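Local coordinates for exodeoxyribonuclease (Neisseria meningitidis, PDB 4B5G), which cleaves the DNA backbone at abasic (apurinic/apyrimidinic) sites, using magnesium or manganese ions, at a contact of chain A with DNA. Numbering follows the deposited sequence.

A contact of chain A with DNA. Residues 112, 114-115, 151, 169-170, 204, 208, 218. With nucleotides of chain B; nucleotides of chain C.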
loop_
_atom_site.group_PDB
_atom_site.type_symbol
_atom_site.label_atom_id
_atom_site.label_comp_id
_atom_site.label_asym_id
_atom_site.label_seq_id
_atom_site.Cartn_x
_atom_site.Cartn_y
_atom_site.Cartn_z
ATOM N N SER A 112 -8.763 -8.688 1.574
ATOM C CA SER A 112 -8.217 -10.025 1.757
ATOM C C SER A 112 -9.327 -11.065 1.681
ATOM O O SER A 112 -10.445 -10.825 2.135
ATOM C CB SER A 112 -7.517 -10.130 3.112
ATOM O OG SER A 112 -7.444 -11.477 3.545
ATOM N N SER A 114 -8.865 -14.435 2.795
ATOM C CA SER A 114 -8.315 -15.583 3.507
ATOM C C SER A 114 -9.194 -15.967 4.690
ATOM O O SER A 114 -8.978 -16.999 5.326
ATOM C CB SER A 114 -6.893 -15.281 3.985
ATOM O OG SER A 114 -6.905 -14.428 5.115
ATOM N N SER A 115 -10.184 -15.131 4.981
ATOM C CA SER A 115 -11.111 -15.398 6.072
ATOM C C SER A 115 -12.184 -16.392 5.641
ATOM O O SER A 115 -12.527 -17.312 6.385
ATOM C CB SER A 115 -11.753 -14.099 6.566
ATOM O OG SER A 115 -10.793 -13.256 7.183
ATOM N N ASN A 151 -2.302 -7.495 -1.043
ATOM C CA ASN A 151 -2.613 -8.837 -0.554
ATOM C C ASN A 151 -2.394 -9.930 -1.596
ATOM O O ASN A 151 -3.043 -10.974 -1.554
ATOM C CB ASN A 151 -4.043 -8.900 -0.008
ATOM C CG ASN A 151 -4.138 -8.428 1.431
ATOM O OD1 ASN A 151 -3.384 -8.877 2.296
ATOM N ND2 ASN A 151 -5.068 -7.518 1.694
ATOM N N SER A 169 -5.152 -18.041 -0.266
ATOM C CA SER A 169 -5.452 -16.694 -0.732
ATOM C C SER A 169 -4.209 -15.815 -0.669
ATOM O O SER A 169 -3.442 -15.874 0.291
ATOM C CB SER A 169 -6.569 -16.077 0.111
ATOM O OG SER A 169 -6.840 -14.745 -0.293
ATOM N N GLY A 170 -4.017 -14.997 -1.698
ATOM C CA GLY A 170 -2.854 -14.133 -1.785
ATOM C C GLY A 170 -1.807 -14.642 -2.759
ATOM O O GLY A 170 -0.948 -13.887 -3.214
ATOM N N TRP A 204 5.548 -8.546 4.932
ATOM C CA TRP A 204 4.577 -9.066 5.888
ATOM C C TRP A 204 4.966 -10.448 6.398
ATOM O O TRP A 204 5.502 -11.268 5.656
ATOM C CB TRP A 204 3.177 -9.112 5.271
ATOM C CG TRP A 204 2.148 -9.722 6.178
ATOM C CD1 TRP A 204 1.532 -9.119 7.235
ATOM C CD2 TRP A 204 1.617 -11.052 6.110
ATOM N NE1 TRP A 204 0.651 -9.988 7.829
ATOM C CE2 TRP A 204 0.684 -11.183 7.157
ATOM C CE3 TRP A 204 1.839 -12.143 5.266
ATOM C CZ2 TRP A 204 -0.026 -12.360 7.383
ATOM C CZ3 TRP A 204 1.134 -13.312 5.492
ATOM C CH2 TRP A 204 0.213 -13.410 6.542
ATOM N N ARG A 208 1.868 -16.637 13.107
ATOM C CA ARG A 208 2.068 -18.057 13.406
ATOM C C ARG A 208 3.515 -18.469 13.642
ATOM O O ARG A 208 4.426 -18.018 12.937
ATOM C CB ARG A 208 1.520 -18.924 12.267
ATOM C CG ARG A 208 0.028 -18.807 12.017
ATOM C CD ARG A 208 -0.488 -20.028 11.250
ATOM N NE ARG A 208 -1.935 -20.007 11.061
ATOM C CZ ARG A 208 -2.576 -19.177 10.242
ATOM N NH1 ARG A 208 -1.903 -18.281 9.529
ATOM N NH2 ARG A 208 -3.898 -19.232 10.136
ATOM N N TRP A 218 5.981 -12.608 3.321
ATOM C CA TRP A 218 5.420 -12.331 2.010
ATOM C C TRP A 218 5.800 -10.915 1.609
ATOM O O TRP A 218 6.078 -10.072 2.461
ATOM C CB TRP A 218 3.892 -12.422 2.050
ATOM C CG TRP A 218 3.330 -13.775 2.384
ATOM C CD1 TRP A 218 3.681 -14.577 3.430
ATOM C CD2 TRP A 218 2.292 -14.467 1.680
ATOM N NE1 TRP A 218 2.937 -15.731 3.413
ATOM C CE2 TRP A 218 2.076 -15.688 2.349
ATOM C CE3 TRP A 218 1.529 -14.177 0.544
ATOM C CZ2 TRP A 218 1.130 -16.616 1.921
ATOM C CZ3 TRP A 218 0.590 -15.100 0.122
ATOM C CH2 TRP A 218 0.399 -16.306 0.808
ATOM P P DA B 4 -16.413 -10.904 10.650
ATOM O OP1 DA B 4 -17.394 -9.982 10.034
ATOM O OP2 DA B 4 -16.632 -12.365 10.588
ATOM O "O5'" DA B 4 -14.971 -10.594 10.033
ATOM C "C5'" DA B 4 -14.548 -9.243 9.911
ATOM C "C4'" DA B 4 -13.036 -9.140 9.863
ATOM O "O4'" DA B 4 -12.482 -9.644 11.104
ATOM C "C3'" DA B 4 -12.364 -9.930 8.742
ATOM O "O3'" DA B 4 -11.570 -9.044 7.962
ATOM C "C2'" DA B 4 -11.506 -10.969 9.466
ATOM C "C1'" DA B 4 -11.264 -10.287 10.806
ATOM N N9 DA B 4 -10.928 -11.190 11.903
ATOM C C8 DA B 4 -11.540 -12.362 12.248
ATOM N N7 DA B 4 -11.003 -12.950 13.294
ATOM C C5 DA B 4 -9.970 -12.103 13.662
ATOM C C6 DA B 4 -9.011 -12.149 14.695
ATOM N N6 DA B 4 -8.928 -13.131 15.601
ATOM N N1 DA B 4 -8.129 -11.131 14.762
ATOM C C2 DA B 4 -8.196 -10.142 13.868
ATOM N N3 DA B 4 -9.047 -9.990 12.858
ATOM C C4 DA B 4 -9.913 -11.014 12.812
ATOM P P DC B 5 -10.990 -9.513 6.539
ATOM O OP1 DC B 5 -10.947 -8.324 5.659
ATOM O OP2 DC B 5 -11.741 -10.715 6.118
ATOM O "O5'" DC B 5 -9.492 -9.960 6.869
ATOM C "C5'" DC B 5 -8.593 -9.002 7.410
ATOM C "C4'" DC B 5 -7.403 -9.677 8.063
ATOM O "O4'" DC B 5 -7.846 -10.492 9.175
ATOM C "C3'" DC B 5 -6.602 -10.608 7.154
ATOM O "O3'" DC B 5 -5.271 -10.117 7.041
ATOM C "C2'" DC B 5 -6.649 -11.964 7.864
ATOM C "C1'" DC B 5 -6.898 -11.526 9.301
ATOM N N1 DC B 5 -7.419 -12.580 10.221
ATOM C C2 DC B 5 -6.874 -12.657 11.503
ATOM O O2 DC B 5 -5.994 -11.848 11.810
ATOM N N3 DC B 5 -7.322 -13.601 12.366
ATOM C C4 DC B 5 -8.278 -14.448 11.978
ATOM N N4 DC B 5 -8.689 -15.364 12.861
ATOM C C5 DC B 5 -8.848 -14.388 10.670
ATOM C C6 DC B 5 -8.396 -13.449 9.829
ATOM O "O5'" 3DR B 6 -4.613 -10.390 4.619
ATOM P P 3DR B 6 -4.826 -9.275 5.747
ATOM O OP1 3DR B 6 -3.520 -8.648 6.050
ATOM O OP2 3DR B 6 -5.968 -8.425 5.347
ATOM C "C2'" 3DR B 6 -1.936 -13.579 2.731
ATOM C "C5'" 3DR B 6 -3.648 -11.412 4.833
ATOM C "C4'" 3DR B 6 -3.818 -12.553 3.845
ATOM O "O4'" 3DR B 6 -3.694 -12.048 2.492
ATOM C "C1'" 3DR B 6 -2.888 -12.926 1.737
ATOM C "C3'" 3DR B 6 -2.788 -13.670 3.996
ATOM O "O3'" 3DR B 6 -3.444 -14.930 4.102
ATOM P P DC B 7 -3.494 -15.696 5.514
ATOM O OP1 DC B 7 -4.123 -17.017 5.291
ATOM O OP2 DC B 7 -4.068 -14.765 6.509
ATOM O "O5'" DC B 7 -1.955 -15.913 5.888
ATOM C "C5'" DC B 7 -1.154 -16.807 5.126
ATOM C "C4'" DC B 7 -0.356 -17.701 6.055
ATOM O "O4'" DC B 7 -1.263 -18.510 6.844
ATOM C "C3'" DC B 7 0.575 -18.687 5.366
ATOM O "O3'" DC B 7 1.689 -18.926 6.204
ATOM C "C2'" DC B 7 -0.296 -19.931 5.240
ATOM C "C1'" DC B 7 -1.076 -19.879 6.547
ATOM N N1 DC B 7 -2.414 -20.522 6.461
ATOM C C2 DC B 7 -2.762 -21.515 7.380
ATOM O O2 DC B 7 -1.948 -21.840 8.251
ATOM N N3 DC B 7 -3.986 -22.090 7.290
ATOM C C4 DC B 7 -4.835 -21.708 6.335
ATOM N N4 DC B 7 -6.030 -22.305 6.286
ATOM C C5 DC B 7 -4.497 -20.697 5.387
ATOM C C6 DC B 7 -3.287 -20.136 5.487
ATOM P P DG C 6 -3.503 -23.977 18.693
ATOM O OP1 DG C 6 -2.826 -24.619 19.842
ATOM O OP2 DG C 6 -4.880 -23.459 18.847
ATOM O "O5'" DG C 6 -2.584 -22.786 18.153
ATOM C "C5'" DG C 6 -2.821 -22.248 16.859
ATOM C "C4'" DG C 6 -2.106 -20.921 16.692
ATOM O "O4'" DG C 6 -2.489 -20.326 15.426
ATOM C "C3'" DG C 6 -2.440 -19.900 17.771
ATOM O "O3'" DG C 6 -1.276 -19.170 18.141
ATOM C "C2'" DG C 6 -3.490 -19.013 17.109
ATOM C "C1'" DG C 6 -3.106 -19.072 15.635
ATOM N N9 DG C 6 -4.259 -18.972 14.744
ATOM C C8 DG C 6 -5.383 -19.761 14.767
ATOM N N7 DG C 6 -6.257 -19.447 13.852
ATOM C C5 DG C 6 -5.675 -18.382 13.177
ATOM C C6 DG C 6 -6.159 -17.626 12.082
ATOM O O6 DG C 6 -7.231 -17.754 11.475
ATOM N N1 DG C 6 -5.257 -16.635 11.702
ATOM C C2 DG C 6 -4.042 -16.405 12.304
ATOM N N2 DG C 6 -3.309 -15.403 11.796
ATOM N N3 DG C 6 -3.577 -17.107 13.330
ATOM C C4 DG C 6 -4.444 -18.077 13.713
#
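Damaged DNA enters the abasic-site pocket with its lesion strand gripped through the backbone. On the 5' side Ser115, its hydroxyl anti to the carbonyl carbon (chi1 -67°), donates a hydrogen bond from OG to the phosphate oxygen OP2 of DC5 (2.9 Å). At the next step Ser112 reaches the lesion phosphate, with a weak hydrogen bond from OG to O5' of 3DR6, the abasic-site analogue. Roughly at right angles to the serine, Asn151 brings its amide oxygen OD1 to 3.0 Å from O5' of 3DR6 and 3.2 Å from the sugar O4'; all three can only accept, so no hydrogen bond forms as modelled, though a flipped amide cannot be excluded.

The baseless sugar is turned into a pocket where C1' meets CA of Gly170 and C2' of 3DR6 lies 3.9 Å from CZ3 of Trp218, over a ring face that also receives the rim of Trp204. Trp204, with CG anti to the backbone N (chi1 176°), points its CH2 tip at O5' of DC7 (3.4 Å). Ser114 OG donates to OP2 of DC7 (3.2 Å). Arg208 wedges its guanidinium between unpaired DC7 and unpaired DG6 of chain C, opposite the lesion; NH2 lies over the guanine six-membered ring, 3.3 Å from its centroid, a cation-pi contact that may take the place of the flipped-out sugar.

Loops and the short strands 204-205 and 217-218 form this surface, close to the catalytic Tyr109 and Asp149.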